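Side-chain contacts in probable glutaredoxin ssr2061 (Synechocystis sp., PDB 4MJE), which probably reduces low-molecular-weight disulfides and protein disulfides as a glutaredoxin, with glutathione, NADPH and glutathione reductase keeping it reduced: residues A[18-23]-A[30-35]; A[60-65]-A[70-75]. The protein carries 1 engineered substitution. All blocks are in the same frame, centred on the assembly; numbering follows the deposited sequence.

Contact 1: A[18-23]-A[30-35]; sequences IEIYTW and MRALAL
I20 reaches the helix with its longer branch fully extended: CG1 stands anti to the backbone N (chi1 -177°) and chi2, at 170°, carries CD1 straight outward until it lies 3.7 Å from CB of A32. The same first torsion leaves the shorter branch, CG2, between the backbone N and the carbonyl carbon, and from there it meets CD2 of L33 at 3.9 Å. One isoleucine thus touches two successive residues of the helix, a different methyl for each. L33 does not point straight at the strand; CG sits beside its backbone N (chi1 -74°), which brings the two terminal methyls round to the strand, its side chain crossing that of I20 obliquely. CD2 goes to I20, while CD1 comes to 4.2 Å from CG2 of T22, a looser touch. All four side chains are buried.

Helix segment 30-35 runs back over strand 18-22, roughly antiparallel to it, its axis 9.7 Å from the strand's at closest. This is the first half of the beta-alpha-beta unit of the thioredoxin fold, in which helix 27-39 crosses over the sheet to strand 44-47. L33 also reaches E45 and F43, on and just before that next strand.

T22 turns its methyl to L33 and gives OG1 to the carboxylate of E45 in a hydrogen bond, so its polar end is satisfied within the core. Its side chain also touches the CxxC pair at the start of the helix, C26 and C29, the redox-active cysteines by similarity, which are not joined by a disulfide in this structure.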
ATOM      1  N   ILE A  18       4.065  -1.099  -2.952  1.00  4.57           N
ATOM      2  CA  ILE A  18       2.944  -0.674  -2.130  1.00  4.28           C
ATOM      3  C   ILE A  18       1.652  -0.997  -2.857  1.00  3.71           C
ATOM      4  O   ILE A  18       1.452  -0.578  -3.994  1.00  4.51           O
ATOM      5  CB  ILE A  18       3.020   0.828  -1.814  1.00  5.03           C
ATOM      6  CG1 ILE A  18       4.346   1.147  -1.106  1.00  6.16           C
ATOM      7  CG2 ILE A  18       1.843   1.252  -0.953  1.00  5.78           C
ATOM      8  CD1 ILE A  18       4.671   2.619  -0.988  1.00  8.63           C
ATOM      9  N   GLU A  19       0.783  -1.775  -2.207  1.00  3.38           N
ATOM     10  CA  GLU A  19      -0.455  -2.260  -2.805  1.00  3.16           C
ATOM     11  C   GLU A  19      -1.630  -1.954  -1.899  1.00  3.24           C
ATOM     12  O   GLU A  19      -1.547  -2.145  -0.678  1.00  4.19           O
ATOM     13  CB  GLU A  19      -0.423  -3.774  -3.008  1.00  4.13           C
ATOM     14  CG  GLU A  19       0.730  -4.276  -3.848  1.00  4.76           C
ATOM     15  CD  GLU A  19       0.925  -5.764  -3.681  1.00  4.82           C
ATOM     16  OE1 GLU A  19       0.422  -6.542  -4.521  1.00  5.55           O
ATOM     17  OE2 GLU A  19       1.574  -6.171  -2.700  1.00  7.65           O
ATOM     18  N   ILE A  20      -2.718  -1.501  -2.502  1.00  2.88           N
ATOM     19  CA  ILE A  20      -3.955  -1.326  -1.751  1.00  2.57           C
ATOM     20  C   ILE A  20      -5.140  -1.831  -2.557  1.00  3.31           C
ATOM     21  O   ILE A  20      -5.307  -1.453  -3.720  1.00  3.42           O
ATOM     22  CB  ILE A  20      -4.172   0.155  -1.327  1.00  2.73           C
ATOM     23  CG1 ILE A  20      -5.440   0.273  -0.477  1.00  2.77           C
ATOM     24  CG2 ILE A  20      -4.198   1.117  -2.525  1.00  3.74           C
ATOM     25  CD1 ILE A  20      -5.630   1.604   0.178  1.00  4.66           C
ATOM     26  N   TYR A  21      -5.913  -2.733  -1.945  1.00  3.54           N
ATOM     27  CA  TYR A  21      -7.150  -3.241  -2.513  1.00  3.33           C
ATOM     28  C   TYR A  21      -8.320  -2.376  -2.034  1.00  3.47           C
ATOM     29  O   TYR A  21      -8.440  -2.074  -0.840  1.00  3.78           O
ATOM     30  CB  TYR A  21      -7.437  -4.686  -2.094  1.00  4.38           C
ATOM     31  CG  TYR A  21      -6.428  -5.751  -2.455  1.00  3.57           C
ATOM     32  CD1 TYR A  21      -6.714  -6.717  -3.413  1.00  4.62           C
ATOM     33  CD2 TYR A  21      -5.224  -5.864  -1.763  1.00  4.47           C
ATOM     34  CE1 TYR A  21      -5.810  -7.735  -3.695  1.00  4.25           C
ATOM     35  CE2 TYR A  21      -4.326  -6.875  -2.044  1.00  4.77           C
ATOM     36  CZ  TYR A  21      -4.627  -7.791  -2.995  1.00  4.41           C
ATOM     37  OH  TYR A  21      -3.738  -8.811  -3.239  1.00  5.75           O
ATOM     38  N   THR A  22      -9.182  -1.980  -2.967  1.00  3.77           N
ATOM     39  CA  THR A  22     -10.235  -1.027  -2.648  1.00  3.15           C
ATOM     40  C   THR A  22     -11.540  -1.331  -3.379  1.00  3.64           C
ATOM     41  O   THR A  22     -11.567  -2.043  -4.382  1.00  4.07           O
ATOM     42  CB  THR A  22      -9.856   0.389  -3.112  1.00  3.55           C
ATOM     43  OG1 THR A  22      -9.759   0.377  -4.532  1.00  4.33           O
ATOM     44  CG2 THR A  22      -8.556   0.874  -2.532  1.00  4.43           C
ATOM     45  N   TRP A  23     -12.621  -0.741  -2.858  1.00  3.71           N
ATOM     46  CA  TRP A  23     -13.731  -0.317  -3.691  1.00  4.90           C
ATOM     47  C   TRP A  23     -13.605   1.203  -3.816  1.00  3.64           C
ATOM     48  O   TRP A  23     -13.318   1.890  -2.841  1.00  4.62           O
ATOM     49  CB  TRP A  23     -15.086  -0.728  -3.088  1.00  3.51           C
ATOM     50  CG  TRP A  23     -15.527  -2.092  -3.488  1.00  3.00           C
ATOM     51  CD1 TRP A  23     -14.741  -3.089  -3.994  1.00  3.87           C
ATOM     52  CD2 TRP A  23     -16.864  -2.621  -3.423  1.00  4.63           C
ATOM     53  NE1 TRP A  23     -15.506  -4.203  -4.253  1.00  4.39           N
ATOM     54  CE2 TRP A  23     -16.811  -3.937  -3.913  1.00  4.35           C
ATOM     55  CE3 TRP A  23     -18.097  -2.107  -2.991  1.00  3.99           C
ATOM     56  CZ2 TRP A  23     -17.943  -4.748  -3.995  1.00  4.32           C
ATOM     57  CZ3 TRP A  23     -19.210  -2.920  -3.061  1.00  4.61           C
ATOM     58  CH2 TRP A  23     -19.126  -4.221  -3.556  1.00  5.46           C
ATOM     59  N   MET A  30     -11.318   5.353   0.526  1.00  4.39           N
ATOM     60  CA  MET A  30     -11.025   6.716   0.114  1.00  3.56           C
ATOM     61  C   MET A  30     -10.086   7.405   1.113  1.00  3.83           C
ATOM     62  O   MET A  30      -9.159   8.106   0.716  1.00  4.45           O
ATOM     63  CB  MET A  30     -12.335   7.481  -0.045  1.00  4.56           C
ATOM     64  CG  MET A  30     -13.157   7.053  -1.253  1.00  5.54           C
ATOM     65  SD  MET A  30     -14.865   7.585  -1.140  1.00  6.30           S
ATOM     66  CE  MET A  30     -14.651   9.356  -1.237  1.00  9.90           C
ATOM     67  N   ARG A  31     -10.289   7.182   2.404  1.00  4.46           N
ATOM     68  CA  ARG A  31      -9.429   7.794   3.407  1.00  5.06           C
ATOM     69  C   ARG A  31      -7.998   7.237   3.343  1.00  5.75           C
ATOM     70  O   ARG A  31      -7.018   7.970   3.522  1.00  5.14           O
ATOM     71  CB  ARG A  31     -10.030   7.574   4.801  1.00  8.37           C
ATOM     72  CG  ARG A  31      -9.382   8.350   5.932  1.00 14.73           C
ATOM     73  CD  ARG A  31     -10.122   8.172   7.237  1.00 19.40           C
ATOM     74  NE  ARG A  31     -11.503   8.613   7.100  1.00 17.88           N
ATOM     75  CZ  ARG A  31     -12.509   8.224   7.879  1.00 19.09           C
ATOM     76  NH1 ARG A  31     -12.299   7.379   8.882  1.00 27.45           N
ATOM     77  NH2 ARG A  31     -13.729   8.683   7.646  1.00 22.79           N
ATOM     78  N   ALA A  32      -7.865   5.932   3.120  1.00  4.93           N
ATOM     79  CA  ALA A  32      -6.552   5.298   3.034  1.00  4.98           C
ATOM     80  C   ALA A  32      -5.831   5.798   1.778  1.00  4.47           C
ATOM     81  O   ALA A  32      -4.641   6.101   1.795  1.00  4.64           O
ATOM     82  CB  ALA A  32      -6.711   3.792   3.010  1.00  3.83           C
ATOM     83  N   LEU A  33      -6.556   5.893   0.667  1.00  4.06           N
ATOM     84  CA  LEU A  33      -5.987   6.424  -0.568  1.00  3.54           C
ATOM     85  C   LEU A  33      -5.496   7.849  -0.380  1.00  5.11           C
ATOM     86  O   LEU A  33      -4.430   8.202  -0.883  1.00  4.79           O
ATOM     87  CB  LEU A  33      -7.012   6.382  -1.688  1.00  4.32           C
ATOM     88  CG  LEU A  33      -7.307   4.996  -2.272  1.00  4.79           C
ATOM     89  CD1 LEU A  33      -8.575   5.067  -3.137  1.00  6.06           C
ATOM     90  CD2 LEU A  33      -6.151   4.430  -3.059  1.00  4.05           C
ATOM     91  N   ALA A  34      -6.248   8.656   0.357  1.00  4.82           N
ATOM     92  CA  ALA A  34      -5.836  10.022   0.605  1.00  5.58           C
ATOM     93  C   ALA A  34      -4.504  10.073   1.321  1.00  6.07           C
ATOM     94  O   ALA A  34      -3.653  10.880   0.973  1.00  6.28           O
ATOM     95  CB  ALA A  34      -6.876  10.751   1.401  1.00  6.60           C
ATOM     96  N   LEU A  35      -4.312   9.217   2.313  1.00  5.01           N
ATOM     97  CA  LEU A  35      -3.069   9.210   3.063  1.00  4.66           C
ATOM     98  C   LEU A  35      -1.877   8.822   2.171  1.00  5.99           C
ATOM     99  O   LEU A  35      -0.818   9.463   2.206  1.00  6.38           O
ATOM    100  CB  LEU A  35      -3.171   8.262   4.254  1.00  6.55           C
ATOM    101  CG  LEU A  35      -1.948   8.243   5.181  1.00  5.89           C
ATOM    102  CD1 LEU A  35      -1.570   9.632   5.717  1.00  9.62           C
ATOM    103  CD2 LEU A  35      -2.203   7.307   6.323  1.00  7.90           C
TER

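Contact 2: A[60-65]-A[70-75]; sequences ARANGK and QIFIDD
R61 lays its guanidinium flat over one face of the F72 ring, with the two planes only 16° apart. CZ is 3.9 Å from the ring centroid, a cation-pi stack offset toward the rim on the CG and CD2 side. The arginine gets there by leaving its backbone with chi2 extended and then bending at chi3 (89°), which folds the flat end over the ring while CB rests 3.7 Å from F72 CZ. The phenylalanine is met at its rim as well: the carbonyl O of R61 lies in the ring plane, 3.6 Å from CE2, and the methyl of A62 sits near that plane, 4.0 Å from CZ. An alanine in place of F72 would probably leave the guanidinium without the surface it lies on and freer to swing, and would open a gap beside A62.

Beyond the ring, NH2 makes a long salt bridge of 3.7 Å to OD1 of D75, whose carboxylate is turned 71° from the guanidinium plane. Water 1, in that plane, ties the pair more closely, accepting from R61 NH2 and donating to the backbone O of D75. NH2 also pairs with E19 and NH1 with Y21 OH, so the stacked group is held in rotation from several directions; D75 OD1 is held mainly by K17.

At the other end, Q70 doubles back at chi2, bringing CG to 4.0 Å from A62 CB; OE1 is hydrogen-bonded to H77 and NE2 to S67 O, so K65 CB merely touches NE2. A type I' turn from A62 to K65 follows helix 52-61, and the contact lays this region against strand 70-73, which runs between strand 18-22 and edge strand 76-79, whose H77 stacks on F72.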
ATOM      1  N   ALA A  60      -7.159 -14.351   0.401  1.00  8.65           N
ATOM      2  CA  ALA A  60      -6.155 -15.399   0.491  1.00 10.11           C
ATOM      3  C   ALA A  60      -4.817 -14.842   1.004  1.00  8.80           C
ATOM      4  O   ALA A  60      -4.035 -15.561   1.628  1.00  9.22           O
ATOM      5  CB  ALA A  60      -5.980 -16.041  -0.863  1.00 12.53           C
ATOM      6  N   ARG A  61      -4.541 -13.570   0.720  1.00  7.04           N
ATOM      7  CA  ARG A  61      -3.337 -12.897   1.218  1.00  6.90           C
ATOM      8  C   ARG A  61      -3.520 -12.150   2.523  1.00  7.08           C
ATOM      9  O   ARG A  61      -2.546 -11.854   3.213  1.00  9.93           O
ATOM     10  CB  ARG A  61      -2.871 -11.833   0.235  1.00  8.86           C
ATOM     11  CG  ARG A  61      -2.121 -12.297  -0.949  1.00  9.70           C
ATOM     12  CD  ARG A  61      -1.783 -11.085  -1.799  1.00 13.31           C
ATOM     13  NE  ARG A  61      -0.517 -10.436  -1.471  1.00  8.15           N
ATOM     14  CZ  ARG A  61      -0.163  -9.229  -1.911  1.00  6.67           C
ATOM     15  NH1 ARG A  61      -1.011  -8.505  -2.632  1.00  5.88           N
ATOM     16  NH2 ARG A  61       1.029  -8.738  -1.644  1.00  7.16           N
ATOM     17  N   ALA A  62      -4.750 -11.755   2.805  1.00  7.92           N
ATOM     18  CA  ALA A  62      -5.024 -10.868   3.922  1.00  9.09           C
ATOM     19  C   ALA A  62      -5.655 -11.619   5.101  1.00 12.18           C
ATOM     20  O   ALA A  62      -6.614 -11.134   5.698  1.00 11.57           O
ATOM     21  CB  ALA A  62      -5.918  -9.728   3.460  1.00 10.42           C
ATOM     22  N   ASN A  63      -5.139 -12.805   5.420  1.00 10.51           N
ATOM     23  CA  ASN A  63      -5.598 -13.584   6.582  1.00 13.74           C
ATOM     24  C   ASN A  63      -7.065 -13.954   6.516  1.00 13.86           C
ATOM     25  O   ASN A  63      -7.730 -14.134   7.546  1.00 15.39           O
ATOM     26  CB  ASN A  63      -5.339 -12.829   7.883  1.00 17.20           C
ATOM     27  CG  ASN A  63      -3.882 -12.606   8.127  1.00 20.26           C
ATOM     28  OD1 ASN A  63      -3.441 -11.477   8.333  1.00 28.17           O
ATOM     29  ND2 ASN A  63      -3.111 -13.683   8.080  1.00 19.88           N
ATOM     30  N   GLY A  64      -7.575 -14.108   5.310  1.00 10.00           N
ATOM     31  CA  GLY A  64      -8.970 -14.423   5.116  1.00 10.59           C
ATOM     32  C   GLY A  64      -9.922 -13.233   5.204  1.00  8.68           C
ATOM     33  O   GLY A  64     -11.128 -13.422   5.061  1.00 11.83           O
ATOM     34  N   LYS A  65      -9.396 -12.032   5.450  1.00  9.70           N
ATOM     35  CA  LYS A  65     -10.233 -10.838   5.591  1.00  9.39           C
ATOM     36  C   LYS A  65     -10.750 -10.381   4.236  1.00  8.17           C
ATOM     37  O   LYS A  65     -10.005 -10.330   3.255  1.00  8.18           O
ATOM     38  CB  LYS A  65      -9.479  -9.683   6.271  1.00 10.78           C
ATOM     39  CG  LYS A  65      -8.965  -9.977   7.721  1.00 12.63           C
ATOM     40  CD  LYS A  65      -9.980 -10.717   8.640  1.00 31.55           C
ATOM     41  CE  LYS A  65      -9.359 -11.075   9.987  1.00 35.71           C
ATOM     42  NZ  LYS A  65      -8.914 -12.503  10.103  1.00 35.43           N
ATOM     43  N   GLN A  70      -7.418  -3.296   2.044  1.00  3.89           N
ATOM     44  CA  GLN A  70      -6.291  -4.083   2.576  1.00  4.36           C
ATOM     45  C   GLN A  70      -5.011  -3.567   1.924  1.00  4.09           C
ATOM     46  O   GLN A  70      -4.955  -3.391   0.703  1.00  4.67           O
ATOM     47  CB  GLN A  70      -6.453  -5.591   2.323  1.00  5.11           C
ATOM     48  CG  GLN A  70      -7.703  -6.202   2.957  1.00  6.87           C
ATOM     49  CD  GLN A  70      -7.669  -6.170   4.458  1.00  5.82           C
ATOM     50  OE1 GLN A  70      -6.600  -6.040   5.062  1.00  7.55           O
ATOM     51  NE2 GLN A  70      -8.837  -6.273   5.082  1.00  7.77           N
ATOM     52  N   ILE A  71      -4.010  -3.317   2.750  1.00  4.65           N
ATOM     53  CA  ILE A  71      -2.771  -2.691   2.336  1.00  5.63           C
ATOM     54  C   ILE A  71      -1.598  -3.606   2.610  1.00  4.12           C
ATOM     55  O   ILE A  71      -1.522  -4.210   3.659  1.00  4.50           O
ATOM     56  CB  ILE A  71      -2.580  -1.361   3.102  1.00  8.18           C
ATOM     57  CG1 ILE A  71      -3.718  -0.397   2.756  1.00  9.19           C
ATOM     58  CG2 ILE A  71      -1.234  -0.718   2.797  1.00  6.90           C
ATOM     59  CD1 ILE A  71      -4.050   0.564   3.858  1.00 11.62           C
ATOM     60  N   PHE A  72      -0.699  -3.676   1.622  1.00  3.84           N
ATOM     61  CA  PHE A  72       0.549  -4.437   1.688  1.00  4.22           C
ATOM     62  C   PHE A  72       1.714  -3.517   1.338  1.00  3.96           C
ATOM     63  O   PHE A  72       1.627  -2.736   0.404  1.00  4.87           O
ATOM     64  CB  PHE A  72       0.518  -5.639   0.717  1.00  3.74           C
ATOM     65  CG  PHE A  72      -0.511  -6.683   1.085  1.00  5.72           C
ATOM     66  CD1 PHE A  72      -1.857  -6.455   0.834  1.00  4.79           C
ATOM     67  CD2 PHE A  72      -0.144  -7.871   1.707  1.00  4.66           C
ATOM     68  CE1 PHE A  72      -2.815  -7.406   1.190  1.00  5.76           C
ATOM     69  CE2 PHE A  72      -1.119  -8.816   2.038  1.00  6.81           C
ATOM     70  CZ  PHE A  72      -2.437  -8.556   1.793  1.00  6.30           C
ATOM     71  N   ILE A  73       2.807  -3.665   2.069  1.00  5.28           N
ATOM     72  CA  ILE A  73       4.046  -2.957   1.766  1.00  6.16           C
ATOM     73  C   ILE A  73       5.171  -3.979   1.771  1.00  6.51           C
ATOM     74  O   ILE A  73       5.351  -4.687   2.758  1.00  7.65           O
ATOM     75  CB  ILE A  73       4.342  -1.839   2.792  1.00  7.32           C
ATOM     76  CG1 ILE A  73       3.242  -0.778   2.770  1.00  7.86           C
ATOM     77  CG2 ILE A  73       5.696  -1.169   2.500  1.00  7.61           C
ATOM     78  CD1 ILE A  73       3.366   0.226   3.897  1.00  8.49           C
ATOM     79  N   ASP A  74       5.912  -4.052   0.671  1.00  7.34           N
ATOM     80  CA  ASP A  74       6.954  -5.056   0.468  1.00  7.23           C
ATOM     81  C   ASP A  74       6.491  -6.447   0.854  1.00  6.94           C
ATOM     82  O   ASP A  74       7.183  -7.211   1.512  1.00  8.30           O
ATOM     83  CB  ASP A  74       8.228  -4.665   1.200  1.00 12.37           C
ATOM     84  CG  ASP A  74       8.941  -3.531   0.513  1.00 22.45           C
ATOM     85  OD1 ASP A  74       8.668  -3.321  -0.701  1.00 15.11           O
ATOM     86  OD2 ASP A  74       9.753  -2.850   1.175  1.00 22.21           O
ATOM     87  N   ASP A  75       5.271  -6.727   0.422  1.00  7.12           N
ATOM     88  CA  ASP A  75       4.634  -8.032   0.521  1.00  7.62           C
ATOM     89  C   ASP A  75       4.131  -8.363   1.912  1.00  7.52           C
ATOM     90  O   ASP A  75       3.530  -9.411   2.105  1.00  8.51           O
ATOM     91  CB  ASP A  75       5.534  -9.157  -0.037  1.00  7.58           C
ATOM     92  CG  ASP A  75       5.669  -9.094  -1.537  1.00 11.66           C
ATOM     93  OD1 ASP A  75       4.697  -8.709  -2.213  1.00 10.31           O
ATOM     94  OD2 ASP A  75       6.748  -9.430  -2.044  1.00 15.60           O
TER
HETATM   95  O   HOH W   1       2.246 -10.846  -0.052  1.00 10.06           O

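In the fold
Both contacts rest on neighbouring antiparallel strands of one mixed sheet, 18-22 in contact 1 and 70-73 in contact 2, and their centres lie 13 Å apart. Along the chain they come in series: contact 1 closes within the opening beta-alpha-beta unit before contact 2 begins at the end of helix 52-61. They meet through side chains alternating along strand 18-22. I20 faces helix 27-39 and packs on I71, whereas E19 and Y21 reach R61: E19 OE2 lies 2.8 Å from R61 NH2 and Y21 OH 2.8 Å from R61 NH1. Helices 27-39 and 52-61 are thereby fastened to the shared sheet, the layered build of the thioredoxin fold, with the probable redox CxxC at the start of helix 27-39.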